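Local coordinates for putative uncharacterized protein (Xanthomonas oryzae pv. oryzae, PDB 4KL0), which is a bacterial effector of unknown function that binds a calcium ion and may hydrolyse N-glycosyl compounds, as nucleoside hydrolases do, at residues A[83-88]-A[120-125]; A[148-151]-A[156-159]; A[240-245]-A[251-256]; A[327-332]-A[362-367]. All coordinates share one frame; numbering follows the deposited sequence.

Contact 1 of 4, residues A[83-88]-A[120-125]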
# COMPACT_ATOMS: atom_id res chain seq x y z
N VAL A 83 12.35 6.18 -5.73
CA VAL A 83 11.29 5.80 -6.64
C VAL A 83 10.44 7.00 -7.05
O VAL A 83 10.20 7.21 -8.25
CB VAL A 83 10.41 4.70 -6.03
CG1 VAL A 83 9.11 4.48 -6.86
CG2 VAL A 83 11.21 3.40 -5.88
N PHE A 84 10.07 7.86 -6.10
CA PHE A 84 9.34 9.09 -6.47
C PHE A 84 10.12 9.96 -7.48
O PHE A 84 9.53 10.47 -8.42
CB PHE A 84 8.93 9.88 -5.24
CG PHE A 84 7.95 9.16 -4.37
CD1 PHE A 84 6.76 8.65 -4.91
CD2 PHE A 84 8.22 9.01 -3.04
CE1 PHE A 84 5.85 7.95 -4.05
CE2 PHE A 84 7.35 8.32 -2.17
CZ PHE A 84 6.17 7.83 -2.70
N ASP A 85 11.43 10.05 -7.27
CA ASP A 85 12.30 10.80 -8.20
C ASP A 85 12.22 10.22 -9.63
O ASP A 85 12.05 10.96 -10.63
CB ASP A 85 13.74 10.74 -7.72
CG ASP A 85 14.02 11.60 -6.49
OD1 ASP A 85 13.20 12.48 -6.10
OD2 ASP A 85 15.11 11.37 -5.93
N ARG A 86 12.30 8.90 -9.74
CA ARG A 86 12.24 8.19 -11.06
C ARG A 86 10.84 8.17 -11.69
O ARG A 86 10.66 7.88 -12.88
CB ARG A 86 12.75 6.77 -10.87
CG ARG A 86 14.23 6.81 -10.52
CD ARG A 86 14.74 5.43 -10.13
NE ARG A 86 16.20 5.39 -9.94
CZ ARG A 86 16.86 5.83 -8.87
NH1 ARG A 86 16.25 6.45 -7.88
NH2 ARG A 86 18.19 5.70 -8.82
N LEU A 87 9.82 8.45 -10.88
CA LEU A 87 8.45 8.60 -11.38
C LEU A 87 8.13 10.07 -11.65
O LEU A 87 7.00 10.40 -11.94
CB LEU A 87 7.45 8.09 -10.31
CG LEU A 87 7.45 6.60 -9.99
CD1 LEU A 87 6.51 6.38 -8.77
CD2 LEU A 87 7.02 5.75 -11.21
N ALA A 88 9.12 10.95 -11.58
CA ALA A 88 8.89 12.40 -11.76
C ALA A 88 7.77 12.91 -10.84
O ALA A 88 6.83 13.62 -11.25
CB ALA A 88 8.58 12.74 -13.21
N LEU A 120 18.33 1.81 -5.92
CA LEU A 120 17.33 2.83 -6.17
C LEU A 120 17.32 3.92 -5.09
O LEU A 120 16.61 4.91 -5.22
CB LEU A 120 15.93 2.22 -6.37
CG LEU A 120 15.69 1.51 -7.71
CD1 LEU A 120 14.20 1.26 -7.92
CD2 LEU A 120 16.21 2.35 -8.83
N ARG A 121 18.11 3.76 -4.03
CA ARG A 121 18.04 4.70 -2.92
C ARG A 121 18.52 6.10 -3.30
O ARG A 121 19.59 6.25 -3.93
CB ARG A 121 18.87 4.21 -1.75
CG ARG A 121 18.24 3.01 -1.03
CD ARG A 121 19.19 2.51 0.04
NE ARG A 121 20.31 1.81 -0.56
CZ ARG A 121 21.21 1.09 0.11
NH1 ARG A 121 21.14 0.96 1.46
NH2 ARG A 121 22.17 0.47 -0.58
N ALA A 122 17.77 7.12 -2.91
CA ALA A 122 18.24 8.50 -3.01
C ALA A 122 19.31 8.65 -1.92
O ALA A 122 19.47 7.75 -1.06
CB ALA A 122 17.13 9.47 -2.78
N ALA A 123 20.05 9.75 -1.93
CA ALA A 123 20.99 10.05 -0.83
C ALA A 123 20.28 10.25 0.53
O ALA A 123 19.11 10.71 0.56
CB ALA A 123 21.82 11.28 -1.18
N PRO A 124 20.97 9.94 1.66
CA PRO A 124 20.42 10.00 3.02
C PRO A 124 19.87 11.37 3.34
O PRO A 124 18.80 11.50 3.94
CB PRO A 124 21.64 9.71 3.90
CG PRO A 124 22.47 8.81 3.08
CD PRO A 124 22.33 9.35 1.67
N ASP A 125 20.56 12.40 2.88
CA ASP A 125 20.11 13.76 3.16
C ASP A 125 18.92 14.21 2.26
O ASP A 125 18.40 15.32 2.43
CB ASP A 125 21.31 14.75 3.15
CG ASP A 125 22.29 14.54 4.36
OD1 ASP A 125 21.82 14.45 5.54
OD2 ASP A 125 23.54 14.44 4.12

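Contact 2 of 4, residues A[148-151]-A[156-159]. With CA (calcium ion), chain B.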
# COMPACT_ATOMS: atom_id res chain seq x y z
N MET A 148 -5.90 10.03 4.49
CA MET A 148 -4.74 9.31 5.07
C MET A 148 -4.85 7.89 4.57
O MET A 148 -5.92 7.28 4.60
CB MET A 148 -4.78 9.24 6.62
CG MET A 148 -4.40 10.56 7.39
SD MET A 148 -4.67 10.50 9.25
CE MET A 148 -3.61 9.12 9.74
N VAL A 149 -3.76 7.36 4.04
CA VAL A 149 -3.77 5.99 3.52
C VAL A 149 -2.68 5.19 4.22
O VAL A 149 -1.48 5.59 4.22
CB VAL A 149 -3.53 6.02 2.00
CG1 VAL A 149 -3.46 4.58 1.50
CG2 VAL A 149 -4.69 6.80 1.28
N VAL A 150 -3.08 4.09 4.85
CA VAL A 150 -2.12 3.31 5.67
C VAL A 150 -1.89 1.98 5.02
O VAL A 150 -2.79 1.16 4.90
CB VAL A 150 -2.68 3.14 7.10
CG1 VAL A 150 -1.77 2.25 7.93
CG2 VAL A 150 -2.97 4.53 7.71
N ILE A 151 -0.64 1.76 4.56
CA ILE A 151 -0.31 0.50 3.91
C ILE A 151 0.90 -0.09 4.60
O ILE A 151 1.65 -0.79 3.97
CB ILE A 151 -0.05 0.68 2.40
CG1 ILE A 151 0.94 1.81 2.09
CG2 ILE A 151 -1.41 1.02 1.70
CD1 ILE A 151 1.34 1.92 0.63
N ASP A 156 3.43 5.68 13.19
CA ASP A 156 3.36 7.12 12.81
C ASP A 156 1.96 7.64 12.56
O ASP A 156 1.66 8.82 12.88
CB ASP A 156 4.28 7.37 11.61
CG ASP A 156 5.65 6.82 11.88
OD1 ASP A 156 6.30 7.29 12.84
OD2 ASP A 156 6.08 5.90 11.19
N ALA A 157 1.09 6.83 11.94
CA ALA A 157 -0.27 7.28 11.76
C ALA A 157 -0.93 7.53 13.11
O ALA A 157 -1.68 8.47 13.24
CB ALA A 157 -1.09 6.23 10.92
N SER A 158 -0.65 6.67 14.08
CA SER A 158 -1.26 6.86 15.40
C SER A 158 -0.60 8.10 16.03
O SER A 158 -1.33 8.90 16.65
CB SER A 158 -1.01 5.64 16.26
OG SER A 158 -1.44 5.86 17.60
N ALA A 159 0.73 8.25 15.90
CA ALA A 159 1.43 9.45 16.40
C ALA A 159 0.81 10.74 15.87
O ALA A 159 0.71 11.73 16.59
CB ALA A 159 2.94 9.42 16.10
CA CA B . 3.00 -2.37 2.74
O HOH W 1 0.76 -3.77 3.28
O HOH W 2 3.30 -4.67 1.84
O HOH W 3 3.24 -3.84 4.86

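Contact 3 of 4, residues A[240-245]-A[251-256]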
# COMPACT_ATOMS: atom_id res chain seq x y z
N GLU A 240 5.51 -8.13 -16.12
CA GLU A 240 6.29 -8.16 -17.35
C GLU A 240 5.90 -6.98 -18.21
O GLU A 240 6.77 -6.34 -18.75
CB GLU A 240 6.14 -9.50 -18.11
CG GLU A 240 6.69 -10.74 -17.31
CD GLU A 240 8.20 -10.86 -17.21
OE1 GLU A 240 8.95 -10.02 -17.76
OE2 GLU A 240 8.68 -11.82 -16.56
N GLY A 241 4.61 -6.66 -18.24
CA GLY A 241 4.11 -5.45 -18.91
C GLY A 241 4.75 -4.15 -18.48
O GLY A 241 5.03 -3.28 -19.30
N ILE A 242 5.00 -4.01 -17.18
CA ILE A 242 5.54 -2.74 -16.71
C ILE A 242 7.06 -2.66 -16.83
O ILE A 242 7.63 -1.57 -16.75
CB ILE A 242 5.11 -2.35 -15.25
CG1 ILE A 242 5.48 -3.43 -14.23
CG2 ILE A 242 3.60 -2.11 -15.20
CD1 ILE A 242 4.97 -3.03 -12.84
N ALA A 243 7.72 -3.79 -17.02
CA ALA A 243 9.15 -3.79 -17.17
C ALA A 243 9.55 -3.69 -18.66
O ALA A 243 10.71 -3.43 -18.97
CB ALA A 243 9.73 -5.01 -16.53
N ARG A 244 8.56 -3.80 -19.53
CA ARG A 244 8.81 -4.05 -20.97
C ARG A 244 9.70 -2.97 -21.60
O ARG A 244 10.59 -3.27 -22.40
CB ARG A 244 7.47 -4.20 -21.72
CG ARG A 244 7.54 -4.73 -23.17
CD ARG A 244 6.13 -5.18 -23.63
NE ARG A 244 5.66 -6.39 -22.95
CZ ARG A 244 4.44 -6.53 -22.42
NH1 ARG A 244 3.56 -5.53 -22.44
NH2 ARG A 244 4.11 -7.67 -21.82
N ASN A 245 9.48 -1.74 -21.21
CA ASN A 245 10.18 -0.64 -21.85
C ASN A 245 11.39 -0.12 -21.09
O ASN A 245 11.85 1.00 -21.38
CB ASN A 245 9.22 0.49 -22.13
CG ASN A 245 7.99 0.02 -22.81
OD1 ASN A 245 8.06 -0.64 -23.84
ND2 ASN A 245 6.83 0.33 -22.23
N GLU A 251 11.30 -2.36 -13.95
CA GLU A 251 12.22 -3.48 -13.87
C GLU A 251 12.42 -3.85 -12.39
O GLU A 251 12.48 -5.03 -12.05
CB GLU A 251 13.59 -3.13 -14.48
CG GLU A 251 13.51 -2.88 -16.01
CD GLU A 251 14.85 -2.47 -16.60
OE1 GLU A 251 15.68 -1.93 -15.82
OE2 GLU A 251 15.08 -2.71 -17.83
N TYR A 252 12.57 -2.86 -11.52
CA TYR A 252 12.61 -3.19 -10.07
C TYR A 252 11.41 -4.04 -9.64
O TYR A 252 11.58 -5.06 -8.95
CB TYR A 252 12.71 -1.92 -9.22
CG TYR A 252 12.31 -2.07 -7.75
CD1 TYR A 252 11.01 -1.75 -7.34
CD2 TYR A 252 13.19 -2.60 -6.82
CE1 TYR A 252 10.61 -1.90 -6.03
CE2 TYR A 252 12.81 -2.74 -5.49
CZ TYR A 252 11.51 -2.42 -5.11
OH TYR A 252 11.13 -2.59 -3.79
N LEU A 253 10.19 -3.62 -10.03
CA LEU A 253 9.01 -4.35 -9.54
C LEU A 253 9.00 -5.76 -10.09
O LEU A 253 8.74 -6.72 -9.37
CB LEU A 253 7.71 -3.67 -9.96
CG LEU A 253 7.48 -2.38 -9.15
CD1 LEU A 253 6.33 -1.58 -9.79
CD2 LEU A 253 7.18 -2.75 -7.66
N ARG A 254 9.26 -5.93 -11.40
CA ARG A 254 9.25 -7.27 -11.92
C ARG A 254 10.34 -8.13 -11.25
O ARG A 254 10.08 -9.26 -10.87
CB ARG A 254 9.41 -7.21 -13.45
CG ARG A 254 9.40 -8.62 -14.12
CD ARG A 254 10.79 -9.30 -14.20
NE ARG A 254 11.90 -8.39 -14.50
CZ ARG A 254 12.21 -7.95 -15.71
NH1 ARG A 254 11.48 -8.34 -16.74
NH2 ARG A 254 13.22 -7.10 -15.89
N ASP A 255 11.54 -7.56 -11.08
CA ASP A 255 12.64 -8.33 -10.50
C ASP A 255 12.35 -8.68 -9.03
O ASP A 255 12.57 -9.83 -8.62
CB ASP A 255 13.97 -7.59 -10.60
CG ASP A 255 14.47 -7.49 -12.04
OD1 ASP A 255 13.89 -8.15 -12.94
OD2 ASP A 255 15.45 -6.73 -12.23
N VAL A 256 11.81 -7.74 -8.26
CA VAL A 256 11.51 -8.12 -6.86
C VAL A 256 10.41 -9.19 -6.76
O VAL A 256 10.49 -10.13 -5.93
CB VAL A 256 11.16 -6.87 -5.97
CG1 VAL A 256 12.30 -5.99 -5.93
CG2 VAL A 256 9.97 -6.19 -6.45

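Contact 4 of 4, residues A[327-332]-A[362-367]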
# COMPACT_ATOMS: atom_id res chain seq x y z
N PRO A 327 -12.65 8.29 -3.91
CA PRO A 327 -14.04 7.98 -4.30
C PRO A 327 -14.19 7.63 -5.77
O PRO A 327 -14.96 6.74 -6.13
CB PRO A 327 -14.78 9.28 -3.98
CG PRO A 327 -13.96 9.93 -2.93
CD PRO A 327 -12.52 9.61 -3.29
N GLY A 328 -13.42 8.27 -6.63
CA GLY A 328 -13.57 8.00 -8.06
C GLY A 328 -13.24 6.56 -8.43
O GLY A 328 -13.95 5.88 -9.21
N THR A 329 -12.16 6.06 -7.87
CA THR A 329 -11.80 4.69 -8.15
C THR A 329 -12.66 3.71 -7.33
O THR A 329 -13.03 2.65 -7.86
CB THR A 329 -10.29 4.48 -7.85
OG1 THR A 329 -10.00 5.08 -6.60
CG2 THR A 329 -9.40 5.12 -8.98
N ALA A 330 -12.96 4.05 -6.08
CA ALA A 330 -13.71 3.15 -5.18
C ALA A 330 -15.05 2.88 -5.80
O ALA A 330 -15.50 1.73 -5.84
CB ALA A 330 -13.91 3.75 -3.85
N ARG A 331 -15.70 3.92 -6.33
CA ARG A 331 -17.07 3.73 -6.80
C ARG A 331 -17.08 2.86 -8.06
O ARG A 331 -18.07 2.21 -8.37
CB ARG A 331 -17.80 5.07 -6.97
CG ARG A 331 -18.04 5.77 -5.60
CD ARG A 331 -18.70 7.16 -5.74
NE ARG A 331 -18.77 7.89 -4.46
CZ ARG A 331 -18.44 9.17 -4.30
NH1 ARG A 331 -18.00 9.89 -5.34
NH2 ARG A 331 -18.54 9.75 -3.10
N LEU A 332 -15.97 2.83 -8.76
CA LEU A 332 -15.82 1.96 -9.90
C LEU A 332 -15.73 0.48 -9.51
O LEU A 332 -16.22 -0.40 -10.24
CB LEU A 332 -14.55 2.36 -10.64
CG LEU A 332 -14.50 2.47 -12.15
CD1 LEU A 332 -15.59 3.39 -12.63
CD2 LEU A 332 -13.11 2.94 -12.58
N ARG A 362 -8.29 -5.47 -11.93
CA ARG A 362 -7.05 -5.94 -12.56
C ARG A 362 -6.63 -5.06 -13.75
O ARG A 362 -5.46 -4.69 -13.87
CB ARG A 362 -7.22 -7.38 -13.08
CG ARG A 362 -7.30 -8.47 -12.02
CD ARG A 362 -7.25 -9.86 -12.71
NE ARG A 362 -7.59 -10.91 -11.75
CZ ARG A 362 -8.81 -11.42 -11.59
NH1 ARG A 362 -9.83 -11.01 -12.36
NH2 ARG A 362 -9.01 -12.37 -10.66
N LEU A 363 -7.60 -4.73 -14.61
CA LEU A 363 -7.33 -3.99 -15.84
C LEU A 363 -6.95 -2.53 -15.50
O LEU A 363 -6.00 -1.96 -16.04
CB LEU A 363 -8.59 -4.04 -16.72
CG LEU A 363 -8.45 -3.88 -18.22
CD1 LEU A 363 -7.52 -4.95 -18.77
CD2 LEU A 363 -9.85 -4.03 -18.80
N LEU A 364 -7.67 -1.94 -14.56
CA LEU A 364 -7.32 -0.59 -14.07
C LEU A 364 -5.94 -0.50 -13.40
O LEU A 364 -5.17 0.45 -13.66
CB LEU A 364 -8.40 -0.06 -13.15
CG LEU A 364 -8.15 1.38 -12.71
CD1 LEU A 364 -8.19 2.32 -13.94
CD2 LEU A 364 -9.18 1.76 -11.70
N LEU A 365 -5.60 -1.48 -12.56
CA LEU A 365 -4.24 -1.51 -11.99
C LEU A 365 -3.21 -1.56 -13.11
O LEU A 365 -2.24 -0.79 -13.09
CB LEU A 365 -4.04 -2.71 -11.05
CG LEU A 365 -4.79 -2.57 -9.73
CD1 LEU A 365 -4.87 -3.95 -9.03
CD2 LEU A 365 -4.18 -1.55 -8.74
N SER A 366 -3.39 -2.42 -14.13
CA SER A 366 -2.42 -2.48 -15.25
C SER A 366 -2.38 -1.15 -16.02
O SER A 366 -1.29 -0.64 -16.33
CB SER A 366 -2.73 -3.69 -16.17
OG SER A 366 -1.81 -3.73 -17.28
N ALA A 367 -3.55 -0.59 -16.33
CA ALA A 367 -3.61 0.71 -17.04
C ALA A 367 -2.87 1.82 -16.29
O ALA A 367 -2.04 2.53 -16.89
CB ALA A 367 -5.04 1.11 -17.33

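Contact 1 of 4, residues A[83-88]-A[120-125]
Arg-86 and Leu-120 carry most of this contact, their side chains crossing at a slant with the guanidinium lying against the end of the leucine. From CG to NE the arginine runs out extended, and the last turn, at chi4 of 78°, sets the flat group across that line. Leu-120 CD2 then sits over one face, 3.2 Å above the guanidinium plane and off-centre, near the edge of the group. The nearest atom under the methyl is Arg-86 NE, 3.2 Å from Leu-120 CD2, a snug approach for a carbon and a nitrogen. Arg-86 NH1 hydrogen-bonds to the carbonyl of Gly-82, one turn earlier in the same helix, and Leu-120 O also lies 3.1 Å from Arg-86 NH1.

The other branch of the leucine serves Val-83. Leu-120 CD1 meets Val-83 CG2 at 4.2 Å, so the two methyls of one side chain are shared between a charged and an apolar neighbour. Both valine and arginine belong to the end of helix 70-86, which a Schellman motif closes: Ala-88 has positive phi, Leu-89 N bonds to Phe-84 O, and Ala-88 N bonds to Asp-85 O at 3.1 Å. In the nucleoside hydrolase-like fold this helix end meets the loop between helices 104-110 and 133-141. From helix 248-269, Val-249 touches Val-83 and Tyr-252 touches Leu-120, while Val-43 and Tyr-46 of helix 41-54 also touch Val-83.

Toward the solvent side the contact thins. Asp-85 directs OD2 to the methyl of Ala-122, with 4.2 Å between Asp-85 OD2 and Ala-122 CB.

Contact 2 of 4, residues A[148-151]-A[156-159]
Ala-157 meets Met-148 and Val-150 without any ring, carboxylate or guanidinium between them, so the flat groups concerned are peptide units alone. Of these, the carbonyl of Ala-157 comes nearest to a side chain, with Met-148 CE 4.0 Å from Ala-157 O. The rest is methyl against methyl. Met-148 CE also lies 4.0 Å from Ala-157 CB, brought there by the bend at the end of the thioether chain (chi3 59°). Val-150 supplies the second contact through CG2, the branch anti to its carbonyl carbon, at 4.1 Å from Ala-157 CB. A single alanine methyl thus touches two residues that point to the same side of strand 146-150.

The segments belong to a beta-alpha-beta crossover: from strand 146-150 the chain passes through helices 155-163 and 165-171 before returning as the parallel neighbouring strand 172-178. Next in the chain after Val-150, Ile-151 O binds calcium at 2.4 Å. Three waters and Asp-35, Asp-42 and Asp-318 complete the metal site, which in nucleoside hydrolases lies at the carboxyl ends of the central strands.

The contact is therefore dispersive and non-directional where the helix rests on the sheet, whereas on the strand the directional bonds come from the backbone: hydrogen bonds to the flanking strands, and a carbonyl oxygen whose lone-pair density is probably drawn toward the metal ion.

Contact 3 of 4, residues A[240-245]-A[251-256]
Ala-243 against Glu-251 and Ile-242 against Leu-253 form the close-packed part of this contact, Glu-240 and Arg-254 its more open side. At the tight end the helix backbones nearly meet, with 4.5 Å between Ala-243 CA and Glu-251 CA, and the small alanine methyl permits this approach. Ala-243 CB stands 4.0 Å from Glu-251 CA and 3.8 Å from Arg-254 CB. Deeper in, Ile-242 CD1 reaches Leu-253 CD1 at 3.6 Å, the two side chains lying askew to one another. With chi1 of 57°, Ile-242 CG1 is held between its backbone N and carbonyl carbon, and its extended chain delivers CD1 to the leucine.

The two segments form a helical hairpin, helix 236-243 turning sharply into the long helix 248-269, whose Leu-253 also packs against Val-43, Val-44 and Thr-47 of helix 41-54.

On the partly exposed side the interaction becomes ionic. Arg-254, bent at chi2 and chi3, folds back so that Ala-243 CB lies over one face of its guanidinium. At the edge of that group, almost exactly in its plane, Arg-254 NH1 donates to Glu-240 OE1 at 3.2 Å. The bond is distinctly bent (141°) and reaches the syn side well out of the plane of the carboxylate, which is turned 57° from the guanidinium. Glu-240 OE2 is bonded to Trp-308 NE1, which helps to fix that carboxylate.

Contact 4 of 4, residues A[327-332]-A[362-367]
Leu-364 alone carries segment 362-367 into contact with Thr-329 and Leu-332. Before it in sequence, Leu-363 looks to another neighbour, helix 10-20. Leu-364 then projects toward helix 327-333, with CG anti to its backbone N (chi1 -175°). One branch does the touching. Its CD2 lies 4.2 Å from Leu-332 CD2 and 4.3 Å from Thr-329 CG2, so that a single methyl faces two residues spaced three apart on the opposing helix. The leucine side chains cross at about a right angle, and the helices stay well separated, Thr-329 CA being 9.1 Å from Leu-364 CA.

This joins the carboxyl-terminal helix 358-372 to a short helix of the nucleoside hydrolase-like fold, away from the calcium site. The threonine turns its methyl to the leucine, while OG1 hydrogen-bonds chiefly to the carbonyl of Leu-323, with that of Leu-326 also within bonding reach, which ties the start of helix 327-333 to the end of helix 317-325. Next along the segment, Leu-365 packs on that same helix 317-325.

Overall arrangement
Along the chain the four contacts follow in series, each closing before the next opens. Contact 2 packs helix 155-163 on strand 146-150 of the central mixed sheet, a strand leading to the calcium ligand Ile-151, whereas contacts 1, 3 and 4 join helices and loops around it. Contacts 1 and 3 have centres about 18 Å apart yet touch directly, Leu-120 CD1 lying 3.7 Å from Tyr-252 CB. Contacts 2 and 3 lie on opposite sides of the chain's centre, about 28 Å between centres. Contact 4 comes within about 5 Å of contact 3 by nearest atoms, without touching. Helix 41-54, which carries the calcium ligand Asp-42, packs against parts of contacts 1, 3 and 4, and so links these peripheral helices to the metal site.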